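Local coordinates for protein hydrazine synthase subunit alpha (Candidatus Kuenenia stuttgartiensis, PDB 5C2V) that condenses hydroxylamine with ammonia to hydrazine as the alpha subunit of the hydrazine synthase complex, carrying two heme c groups, at residues D[32-37]-D[380-385]; D[36-41]-D[55-60]; D[50-55]-D[78-83]; D[355-360]-D[374-379]. All coordinates share one frame; numbering follows the deposited sequence.

Contact 1 of 4, residues D[32-37]-D[380-385]. With CA (calcium ion), chain B.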
# COMPACT_ATOMS: atom_id res chain seq x y z
N ILE D 32 3.44 -24.16 -36.72
CA ILE D 32 3.83 -23.57 -35.44
C ILE D 32 4.63 -24.53 -34.57
O ILE D 32 4.44 -25.75 -34.62
CB ILE D 32 2.60 -23.09 -34.64
CG1 ILE D 32 1.68 -24.27 -34.29
CG2 ILE D 32 1.82 -22.02 -35.41
CD1 ILE D 32 0.51 -23.88 -33.42
N LEU D 33 5.54 -23.98 -33.77
CA LEU D 33 6.29 -24.76 -32.79
C LEU D 33 5.78 -24.46 -31.39
O LEU D 33 5.51 -23.30 -31.07
CB LEU D 33 7.78 -24.45 -32.87
CG LEU D 33 8.58 -24.92 -34.09
CD1 LEU D 33 9.93 -24.23 -34.13
CD2 LEU D 33 8.77 -26.43 -34.04
N PHE D 34 5.64 -25.49 -30.56
CA PHE D 34 5.25 -25.24 -29.17
C PHE D 34 5.69 -26.33 -28.21
O PHE D 34 6.03 -27.45 -28.61
CB PHE D 34 3.74 -25.02 -29.05
CG PHE D 34 2.91 -26.20 -29.48
CD1 PHE D 34 2.50 -27.14 -28.55
CD2 PHE D 34 2.52 -26.35 -30.79
CE1 PHE D 34 1.73 -28.22 -28.93
CE2 PHE D 34 1.75 -27.43 -31.18
CZ PHE D 34 1.35 -28.37 -30.25
N THR D 35 5.69 -26.00 -26.92
CA THR D 35 6.13 -26.90 -25.87
C THR D 35 4.96 -27.62 -25.21
O THR D 35 3.94 -27.01 -24.87
CB THR D 35 6.92 -26.14 -24.77
OG1 THR D 35 7.99 -25.41 -25.37
CG2 THR D 35 7.47 -27.11 -23.74
N GLN D 36 5.12 -28.93 -25.05
CA GLN D 36 4.16 -29.75 -24.32
C GLN D 36 4.79 -30.26 -23.03
O GLN D 36 5.85 -30.89 -23.06
CB GLN D 36 3.68 -30.93 -25.17
CG GLN D 36 2.82 -30.53 -26.35
CD GLN D 36 2.33 -31.73 -27.13
OE1 GLN D 36 2.99 -32.77 -27.19
NE2 GLN D 36 1.15 -31.61 -27.74
N SER D 37 4.14 -29.98 -21.91
CA SER D 37 4.64 -30.40 -20.60
C SER D 37 3.65 -31.34 -19.92
O SER D 37 2.44 -31.19 -20.10
CB SER D 37 4.92 -29.19 -19.72
OG SER D 37 5.95 -28.39 -20.26
N TRP D 380 -1.59 -33.09 -22.18
CA TRP D 380 -0.44 -32.19 -22.12
C TRP D 380 -0.82 -30.74 -21.84
O TRP D 380 -1.83 -30.24 -22.32
CB TRP D 380 0.35 -32.24 -23.44
CG TRP D 380 0.94 -33.58 -23.77
CD1 TRP D 380 0.35 -34.57 -24.50
CD2 TRP D 380 2.24 -34.06 -23.41
NE1 TRP D 380 1.21 -35.65 -24.60
CE2 TRP D 380 2.37 -35.36 -23.94
CE3 TRP D 380 3.30 -33.52 -22.68
CZ2 TRP D 380 3.52 -36.12 -23.77
CZ3 TRP D 380 4.45 -34.28 -22.51
CH2 TRP D 380 4.55 -35.57 -23.05
N ASN D 381 0.01 -30.06 -21.06
CA ASN D 381 -0.07 -28.61 -21.01
C ASN D 381 0.61 -28.09 -22.26
O ASN D 381 1.81 -28.31 -22.47
CB ASN D 381 0.60 -28.06 -19.75
CG ASN D 381 -0.34 -28.02 -18.56
OD1 ASN D 381 -1.56 -27.91 -18.72
ND2 ASN D 381 0.22 -28.09 -17.36
N ASP D 382 -0.16 -27.41 -23.09
CA ASP D 382 0.33 -26.94 -24.37
C ASP D 382 0.58 -25.45 -24.29
O ASP D 382 -0.36 -24.65 -24.24
CB ASP D 382 -0.68 -27.28 -25.48
CG ASP D 382 -1.08 -28.75 -25.47
OD1 ASP D 382 -0.18 -29.61 -25.53
OD2 ASP D 382 -2.30 -29.04 -25.39
N HIS D 383 1.85 -25.06 -24.28
CA HIS D 383 2.20 -23.66 -24.08
C HIS D 383 3.44 -23.26 -24.87
O HIS D 383 4.02 -24.06 -25.59
CB HIS D 383 2.39 -23.36 -22.59
CG HIS D 383 3.63 -23.97 -22.01
ND1 HIS D 383 3.84 -25.33 -21.95
CD2 HIS D 383 4.71 -23.39 -21.44
CE1 HIS D 383 5.01 -25.56 -21.38
NE2 HIS D 383 5.56 -24.41 -21.06
N GLN D 384 3.83 -22.00 -24.71
CA GLN D 384 4.94 -21.40 -25.46
C GLN D 384 4.80 -21.56 -26.98
O GLN D 384 5.69 -22.11 -27.62
CB GLN D 384 6.27 -22.00 -25.01
CG GLN D 384 6.70 -21.58 -23.61
CD GLN D 384 8.00 -22.22 -23.19
OE1 GLN D 384 8.36 -23.30 -23.66
NE2 GLN D 384 8.73 -21.56 -22.29
N PRO D 385 3.68 -21.09 -27.56
CA PRO D 385 3.55 -21.20 -29.01
C PRO D 385 4.53 -20.27 -29.74
O PRO D 385 4.62 -19.09 -29.41
CB PRO D 385 2.10 -20.79 -29.27
CG PRO D 385 1.78 -19.85 -28.16
CD PRO D 385 2.54 -20.36 -26.96
CA CA B . -3.60 -29.39 -23.35
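Q36 lays its side chain over one face of the W380 indole. Its amide plane lies within 5° of the ring plane. OE1 sits 4.0 Å above the W380 ring, offset toward the rim, and CB approaches CE3 of W380 to 3.6 Å. The same OE1 is gripped by R58. The two segments are neighbouring antiparallel strands in one blade of the six-bladed beta-propeller. Strand 31-37 opens the propeller sequence and strand 381-387 comes from its far end, so their pairing is a velcro closure of the ring. T35 and H383 form a hydrogen-bonded pair, with T35 N to H383 O at 2.9 Å. S37 and N381 form the next such pair, and Q36 and D382 make the non-hydrogen-bonded pair between them. T35, S37 and H383 share one face of the sheet. There T35 CB makes a CH-pi contact over the H383 ring, 4.3 Å from its centroid. T35 OG1 lies beside its own backbone N (chi1 -54°) and donates to Q384 OE1 at 2.7 Å, in the plane of that carbonyl. Q384 OE1 also accepts from D81 N. A calcium ion lies beside 380-382, on the side turned from strand 31-37, and is bound by W380 O at 2.2 Å. The D382 carboxylate is split between two jobs: OD2 binds the calcium at 2.4 Å, and OD1 accepts a weak bond from Q36 NE2 at 3.3 Å.

Contact 2 of 4, residues D[36-41]-D[55-60]; sequences QSPRTA and EGSRIV. With BET (trimethyl glycine), chain C.
R58 grips Q36 side-on. NE and NH2 both donate to OE1 of the Q36 amide, NE at 2.8 Å and NH2 at 3.0 Å. The two side chains run side by side in the same direction. The amide and guanidinium planes are 21° apart, and OE1 lies at the guanidinium edge near its plane. R58 CG stands between its own backbone N and carbonyl carbon (chi1 64°), and the chain is extended from there to NE. V60 crosses Q36 at about a right angle, its CG2 4.0 Å from Q36 CD. Beneath the side chains, Q36 and R58 form an antiparallel hydrogen-bonded pair. It joins strands 31-37 and 58-63, the two middle strands of a four-stranded propeller blade. Beyond the pair the regular strand pairing stops, but the chains stay close at S37 and S57. S37 OG lies beside its own backbone N (chi1 -64°) and donates to S57 OG at 2.7 Å. S57 OG is also hydrogen-bonded to P54 O. P38 closes the end of the contact by setting the edge of its ring, CG and CD, against the carbonyl of G56. R58 and G56 also line the pocket of a bound trimethyl glycine. R58 NH1 donates to OXT of the ligand carboxylate in a nearly straight but weak bond of 3.3 Å, at the guanidinium edge. The G56 carbonyl O lies 3.6 Å from methyl C2 of the ligand.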
# COMPACT_ATOMS: atom_id res chain seq x y z
N GLN D 36 5.12 -28.93 -25.05
CA GLN D 36 4.16 -29.75 -24.32
C GLN D 36 4.79 -30.26 -23.03
O GLN D 36 5.85 -30.89 -23.06
CB GLN D 36 3.68 -30.93 -25.17
CG GLN D 36 2.82 -30.53 -26.35
CD GLN D 36 2.33 -31.73 -27.13
OE1 GLN D 36 2.99 -32.77 -27.19
NE2 GLN D 36 1.15 -31.61 -27.74
N SER D 37 4.14 -29.98 -21.91
CA SER D 37 4.64 -30.40 -20.60
C SER D 37 3.65 -31.34 -19.92
O SER D 37 2.44 -31.19 -20.10
CB SER D 37 4.92 -29.19 -19.72
OG SER D 37 5.95 -28.39 -20.26
N PRO D 38 4.15 -32.31 -19.15
CA PRO D 38 3.24 -33.18 -18.40
C PRO D 38 2.43 -32.36 -17.41
O PRO D 38 2.95 -31.36 -16.92
CB PRO D 38 4.19 -34.14 -17.67
CG PRO D 38 5.49 -34.05 -18.41
CD PRO D 38 5.56 -32.65 -18.92
N ARG D 39 1.19 -32.75 -17.10
CA ARG D 39 0.45 -31.95 -16.15
C ARG D 39 0.75 -32.51 -14.77
O ARG D 39 0.18 -33.51 -14.35
CB ARG D 39 -1.05 -31.99 -16.44
CG ARG D 39 -1.41 -31.84 -17.91
CD ARG D 39 -2.85 -32.26 -18.17
NE ARG D 39 -3.79 -31.61 -17.25
CZ ARG D 39 -5.10 -31.83 -17.24
NH1 ARG D 39 -5.64 -32.69 -18.10
NH2 ARG D 39 -5.87 -31.19 -16.38
N THR D 40 1.66 -31.83 -14.09
CA THR D 40 2.14 -32.23 -12.77
C THR D 40 2.85 -31.02 -12.18
O THR D 40 3.22 -30.10 -12.91
CB THR D 40 3.10 -33.45 -12.85
OG1 THR D 40 2.54 -34.45 -13.71
CG2 THR D 40 3.32 -34.06 -11.47
N ALA D 41 3.06 -31.01 -10.86
CA ALA D 41 3.85 -29.96 -10.24
C ALA D 41 5.30 -30.02 -10.71
O ALA D 41 5.95 -28.99 -10.88
CB ALA D 41 3.78 -30.07 -8.72
N GLU D 55 10.38 -30.87 -16.40
CA GLU D 55 10.90 -32.21 -16.61
C GLU D 55 9.90 -33.11 -17.34
O GLU D 55 8.73 -33.20 -16.95
CB GLU D 55 11.28 -32.84 -15.27
CG GLU D 55 11.73 -34.29 -15.35
CD GLU D 55 12.21 -34.82 -14.02
OE1 GLU D 55 12.81 -34.04 -13.25
OE2 GLU D 55 11.99 -36.01 -13.74
N GLY D 56 10.37 -33.75 -18.41
CA GLY D 56 9.53 -34.64 -19.20
C GLY D 56 8.75 -33.92 -20.28
O GLY D 56 7.72 -34.42 -20.74
N SER D 57 9.22 -32.74 -20.68
CA SER D 57 8.53 -31.94 -21.68
C SER D 57 9.19 -32.04 -23.05
O SER D 57 10.41 -32.17 -23.15
CB SER D 57 8.46 -30.48 -21.25
OG SER D 57 7.84 -30.36 -19.98
N ARG D 58 8.38 -31.96 -24.09
CA ARG D 58 8.88 -32.08 -25.45
C ARG D 58 8.51 -30.87 -26.30
O ARG D 58 7.47 -30.25 -26.09
CB ARG D 58 8.36 -33.36 -26.10
CG ARG D 58 6.85 -33.38 -26.28
CD ARG D 58 6.35 -34.77 -26.65
NE ARG D 58 4.96 -34.74 -27.09
CZ ARG D 58 4.24 -35.83 -27.36
NH1 ARG D 58 4.78 -37.03 -27.22
NH2 ARG D 58 2.99 -35.71 -27.76
N ILE D 59 9.37 -30.53 -27.26
CA ILE D 59 9.07 -29.47 -28.21
C ILE D 59 8.56 -30.07 -29.51
O ILE D 59 9.20 -30.97 -30.08
CB ILE D 59 10.31 -28.60 -28.50
CG1 ILE D 59 10.83 -27.99 -27.20
CG2 ILE D 59 9.97 -27.51 -29.50
CD1 ILE D 59 12.01 -27.07 -27.39
N VAL D 60 7.42 -29.59 -29.99
CA VAL D 60 6.78 -30.19 -31.15
C VAL D 60 6.42 -29.19 -32.25
O VAL D 60 6.22 -28.00 -31.99
CB VAL D 60 5.50 -30.95 -30.74
CG1 VAL D 60 5.84 -32.14 -29.86
CG2 VAL D 60 4.54 -30.01 -30.03
N BET C . 10.06 -37.63 -23.94
CA BET C . 9.36 -38.82 -24.58
C BET C . 7.87 -38.38 -25.05
O BET C . 6.95 -38.90 -24.36
OXT BET C . 7.83 -37.61 -26.03
C1 BET C . 11.13 -38.11 -22.98
C2 BET C . 9.08 -36.75 -23.17
C3 BET C . 10.78 -36.82 -25.01

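Contact 3 of 4, residues D[50-55]-D[78-83]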
# COMPACT_ATOMS: atom_id res chain seq x y z
N PRO D 50 11.27 -17.66 -12.38
CA PRO D 50 11.85 -18.03 -13.67
C PRO D 50 12.55 -19.38 -13.69
O PRO D 50 12.84 -19.88 -14.78
CB PRO D 50 12.86 -16.91 -13.92
CG PRO D 50 13.30 -16.53 -12.58
CD PRO D 50 12.07 -16.61 -11.72
N HIS D 51 12.81 -19.97 -12.53
CA HIS D 51 13.61 -21.18 -12.54
C HIS D 51 12.62 -22.27 -12.83
O HIS D 51 11.89 -22.74 -11.97
CB HIS D 51 14.32 -21.38 -11.19
CG HIS D 51 15.07 -22.66 -11.07
ND1 HIS D 51 16.30 -22.87 -11.67
CD2 HIS D 51 14.79 -23.80 -10.40
CE1 HIS D 51 16.73 -24.08 -11.38
NE2 HIS D 51 15.83 -24.67 -10.61
N TYR D 52 12.64 -22.67 -14.10
CA TYR D 52 11.59 -23.48 -14.67
C TYR D 52 12.21 -24.55 -15.54
O TYR D 52 12.79 -24.25 -16.59
CB TYR D 52 10.63 -22.58 -15.45
CG TYR D 52 9.53 -23.27 -16.23
CD1 TYR D 52 8.41 -23.79 -15.58
CD2 TYR D 52 9.58 -23.36 -17.61
CE1 TYR D 52 7.40 -24.41 -16.29
CE2 TYR D 52 8.57 -23.97 -18.33
CZ TYR D 52 7.48 -24.49 -17.66
OH TYR D 52 6.47 -25.10 -18.37
N ILE D 53 12.08 -25.80 -15.12
CA ILE D 53 12.63 -26.92 -15.86
C ILE D 53 11.56 -27.98 -15.93
O ILE D 53 11.54 -28.91 -15.13
CB ILE D 53 13.91 -27.49 -15.21
CG1 ILE D 53 14.88 -26.36 -14.84
CG2 ILE D 53 14.58 -28.49 -16.14
CD1 ILE D 53 16.16 -26.84 -14.20
N PRO D 54 10.64 -27.84 -16.90
CA PRO D 54 9.47 -28.71 -17.01
C PRO D 54 9.89 -30.12 -17.39
O PRO D 54 9.80 -30.50 -18.55
CB PRO D 54 8.64 -28.05 -18.11
CG PRO D 54 9.63 -27.29 -18.92
CD PRO D 54 10.67 -26.81 -17.95
N GLU D 55 10.38 -30.87 -16.40
CA GLU D 55 10.90 -32.21 -16.61
C GLU D 55 9.90 -33.11 -17.34
O GLU D 55 8.73 -33.20 -16.95
CB GLU D 55 11.28 -32.84 -15.27
CG GLU D 55 11.73 -34.29 -15.35
CD GLU D 55 12.21 -34.82 -14.02
OE1 GLU D 55 12.81 -34.04 -13.25
OE2 GLU D 55 11.99 -36.01 -13.74
N THR D 78 14.15 -33.50 -21.34
CA THR D 78 13.43 -32.26 -21.08
C THR D 78 13.80 -31.22 -22.13
O THR D 78 14.97 -30.92 -22.33
CB THR D 78 13.74 -31.70 -19.68
OG1 THR D 78 13.38 -32.67 -18.69
CG2 THR D 78 12.98 -30.41 -19.44
N ALA D 79 12.79 -30.67 -22.81
CA ALA D 79 13.03 -29.64 -23.81
C ALA D 79 11.92 -28.59 -23.82
O ALA D 79 10.74 -28.93 -23.77
CB ALA D 79 13.18 -30.26 -25.18
N PHE D 80 12.31 -27.32 -23.90
CA PHE D 80 11.35 -26.22 -23.82
C PHE D 80 11.95 -24.90 -24.31
O PHE D 80 13.10 -24.87 -24.78
CB PHE D 80 10.84 -26.06 -22.39
CG PHE D 80 11.92 -25.83 -21.37
CD1 PHE D 80 12.67 -26.89 -20.88
CD2 PHE D 80 12.19 -24.55 -20.90
CE1 PHE D 80 13.66 -26.68 -19.94
CE2 PHE D 80 13.18 -24.34 -19.96
CZ PHE D 80 13.92 -25.40 -19.48
N ASP D 81 11.17 -23.83 -24.21
CA ASP D 81 11.57 -22.48 -24.63
C ASP D 81 12.00 -22.39 -26.09
O ASP D 81 13.17 -22.13 -26.38
CB ASP D 81 12.70 -21.96 -23.74
CG ASP D 81 12.21 -21.51 -22.38
OD1 ASP D 81 11.02 -21.14 -22.27
OD2 ASP D 81 13.01 -21.51 -21.42
N PRO D 82 11.05 -22.59 -27.03
CA PRO D 82 11.37 -22.46 -28.45
C PRO D 82 11.56 -21.01 -28.89
O PRO D 82 10.79 -20.14 -28.49
CB PRO D 82 10.15 -23.07 -29.15
CG PRO D 82 9.33 -23.72 -28.06
CD PRO D 82 9.65 -22.95 -26.82
N CYS D 83 12.58 -20.74 -29.71
CA CYS D 83 12.72 -19.45 -30.37
C CYS D 83 13.18 -19.64 -31.81
O CYS D 83 14.26 -20.18 -32.05
CB CYS D 83 13.69 -18.55 -29.61
SG CYS D 83 13.74 -16.84 -30.20
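The F80 ring has P54 on one face and D81 OD1 at its edge, in plane. P54 CD stands over the ring centre, 3.5 Å from the centroid, in a CH-pi contact. P54 CG is also close, 3.6 Å from F80 CD1. Y52 turns its ring edge toward the face of F80 in a T-shaped pair, with centroids 5.9 Å apart and planes at 82°. One face of Y52 is itself met by P54 CD, near the rim. The proline therefore lies against both aromatic rings. F80 CG stands between its own backbone N and carbonyl carbon (chi1 57°), and the CZ end of the ring reaches Y52 O at 3.3 Å. P54 is the centre of an inverse gamma turn, with a weak bond from E55 N to I53 O. T78 extends the packing: its CG2 meets P54 O at 3.3 Å and the I53 methyl CG2 at 4.1 Å. Its OG1 lies near E55 CA and is bonded to G56 N. Y52 OH is hydrogen-bonded to D44. This is mainly apolar packing in the beta-propeller, where the loop between two strands of one blade lies against the first strand of the next. Segment 78-83 is part of strand 76-84, an edge of its blade. F80 touches T35 of strand 31-37 and Q384 of strand 381-387 in the preceding blade, while Y52 and F80 both touch R126 of strand 124-131.

Contact 4 of 4, residues D[355-360]-D[374-379]; sequences RGDFGI and VYDDPN. With CA (calcium ion), chain B.
This is a calcium-bridged contact between a loop leading into a strand and the loop that leaves the same blade of the beta-propeller. It lies at the end of the blade of strands 336-342, 348-353, 359-364 and 369-373. Segment 355-360 enters strand 359-364, and segment 374-379 follows its partner 369-373 and leads on to strand 381-387. V374 and Y375 both face I360, a classic beta bulge. V374 N donates to I360 O at 2.8 Å, and I360 N donates to Y375 O at 3.1 Å, from above that carbonyl's plane. I360 CG2 packs on V374 CB at 3.9 Å. Past the bulge the segments open round the calcium ion. F358 O binds it at 2.4 Å, D376 OD2 at 2.4 Å and D377 O at 2.3 Å. W380 O and D382 OD2 complete the protein ligands. D376 CG is anti to its backbone N (chi1 -175°), and the carboxylate beyond it brings OD2 to the metal. G359, without a side chain, passes next to this carboxylate. The D357 carboxylate crosses that of D376 obliquely, the planes 35° apart. D357 OD2 lies 3.0 Å from D376 OD2, two acceptors of like charge; the nearby calcium probably offsets their repulsion. D357 OD1 also has a long, weak ion pair with R39. D377, P378 and N379 form an Asx turn, in which N379 N donates to D377 OD1 at 2.9 Å.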
# COMPACT_ATOMS: atom_id res chain seq x y z
N ARG D 355 -10.67 -24.13 -17.68
CA ARG D 355 -10.82 -24.86 -16.44
C ARG D 355 -9.58 -25.65 -16.07
O ARG D 355 -9.67 -26.58 -15.29
CB ARG D 355 -12.07 -25.74 -16.48
CG ARG D 355 -13.28 -24.95 -16.03
CD ARG D 355 -12.91 -24.05 -14.84
NE ARG D 355 -13.85 -22.96 -14.60
CZ ARG D 355 -13.56 -21.68 -14.82
NH1 ARG D 355 -12.37 -21.33 -15.29
NH2 ARG D 355 -14.46 -20.74 -14.58
N GLY D 356 -8.45 -25.34 -16.69
CA GLY D 356 -7.18 -25.91 -16.26
C GLY D 356 -6.38 -26.83 -17.15
O GLY D 356 -5.28 -27.24 -16.78
N ASP D 357 -6.91 -27.19 -18.32
CA ASP D 357 -6.08 -27.83 -19.33
C ASP D 357 -5.53 -26.78 -20.29
O ASP D 357 -6.29 -26.18 -21.05
CB ASP D 357 -6.86 -28.90 -20.09
CG ASP D 357 -5.96 -29.79 -20.93
OD1 ASP D 357 -4.84 -30.10 -20.47
OD2 ASP D 357 -6.37 -30.17 -22.05
N PHE D 358 -4.22 -26.55 -20.24
CA PHE D 358 -3.59 -25.55 -21.09
C PHE D 358 -3.50 -26.01 -22.54
O PHE D 358 -3.12 -27.14 -22.82
CB PHE D 358 -2.18 -25.21 -20.58
CG PHE D 358 -2.17 -24.18 -19.48
CD1 PHE D 358 -2.44 -22.85 -19.75
CD2 PHE D 358 -1.87 -24.55 -18.17
CE1 PHE D 358 -2.42 -21.91 -18.74
CE2 PHE D 358 -1.85 -23.61 -17.16
CZ PHE D 358 -2.13 -22.29 -17.44
N GLY D 359 -3.85 -25.11 -23.46
CA GLY D 359 -3.80 -25.41 -24.88
C GLY D 359 -3.48 -24.17 -25.70
O GLY D 359 -3.44 -23.07 -25.17
N ILE D 360 -3.24 -24.36 -27.00
CA ILE D 360 -2.92 -23.24 -27.87
C ILE D 360 -4.18 -22.68 -28.53
O ILE D 360 -4.96 -23.42 -29.12
CB ILE D 360 -1.91 -23.64 -28.96
CG1 ILE D 360 -0.68 -24.28 -28.32
CG2 ILE D 360 -1.51 -22.43 -29.79
CD1 ILE D 360 0.04 -23.39 -27.33
N VAL D 374 -6.53 -23.98 -31.43
CA VAL D 374 -5.53 -24.42 -32.40
C VAL D 374 -5.24 -25.90 -32.18
O VAL D 374 -5.66 -26.74 -32.98
CB VAL D 374 -4.22 -23.61 -32.28
CG1 VAL D 374 -3.20 -24.09 -33.31
CG2 VAL D 374 -4.50 -22.12 -32.46
N TYR D 375 -4.53 -26.21 -31.11
CA TYR D 375 -4.31 -27.59 -30.70
C TYR D 375 -4.38 -27.72 -29.18
O TYR D 375 -3.63 -27.07 -28.46
CB TYR D 375 -2.96 -28.09 -31.21
CG TYR D 375 -2.66 -29.54 -30.90
CD1 TYR D 375 -3.22 -30.56 -31.65
CD2 TYR D 375 -1.82 -29.88 -29.85
CE1 TYR D 375 -2.95 -31.89 -31.37
CE2 TYR D 375 -1.55 -31.21 -29.56
CZ TYR D 375 -2.11 -32.20 -30.32
OH TYR D 375 -1.84 -33.52 -30.03
N ASP D 376 -5.29 -28.56 -28.69
CA ASP D 376 -5.34 -28.86 -27.27
C ASP D 376 -5.38 -30.36 -27.01
O ASP D 376 -6.36 -31.03 -27.33
CB ASP D 376 -6.55 -28.18 -26.62
CG ASP D 376 -6.58 -28.35 -25.11
OD1 ASP D 376 -7.67 -28.21 -24.52
OD2 ASP D 376 -5.52 -28.62 -24.51
N ASP D 377 -4.30 -30.87 -26.42
CA ASP D 377 -4.23 -32.27 -26.01
C ASP D 377 -4.61 -32.34 -24.54
O ASP D 377 -4.05 -31.62 -23.73
CB ASP D 377 -2.82 -32.83 -26.25
CG ASP D 377 -2.76 -34.34 -26.15
OD1 ASP D 377 -3.60 -34.95 -25.46
OD2 ASP D 377 -1.84 -34.94 -26.76
N PRO D 378 -5.59 -33.20 -24.21
CA PRO D 378 -5.99 -33.38 -22.81
C PRO D 378 -4.87 -33.96 -21.93
O PRO D 378 -4.94 -33.84 -20.71
CB PRO D 378 -7.15 -34.37 -22.90
CG PRO D 378 -7.71 -34.15 -24.27
CD PRO D 378 -6.53 -33.85 -25.14
N ASN D 379 -3.86 -34.56 -22.55
CA ASN D 379 -2.77 -35.19 -21.80
C ASN D 379 -1.55 -34.29 -21.62
O ASN D 379 -0.58 -34.69 -20.98
CB ASN D 379 -2.35 -36.49 -22.48
CG ASN D 379 -3.45 -37.53 -22.50
OD1 ASN D 379 -4.64 -37.19 -22.46
ND2 ASN D 379 -3.07 -38.80 -22.57
CA CA B . -3.60 -29.39 -23.35

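All four contacts lie in one part of the six-bladed propeller, around the blade that closes the ring, built from both ends of the propeller sequence. Contacts 1 and 2 share strand 31-37, with strands 381-387 and 58-63 on its two sides, and their centres are about 8 Å apart. Contact 3 carries the loop 50-55 onto the next blade, about 10 Å from contact 1 between centres. Contact 4 ends the last blade, about 9 Å from contact 1 between centres, and supplies three of the five ligands of the calcium they share. Contacts 3 and 4 fall within the span closed by contact 1. Contact 2 starts from its first stretch, and the segments of contacts 2 and 3 alternate.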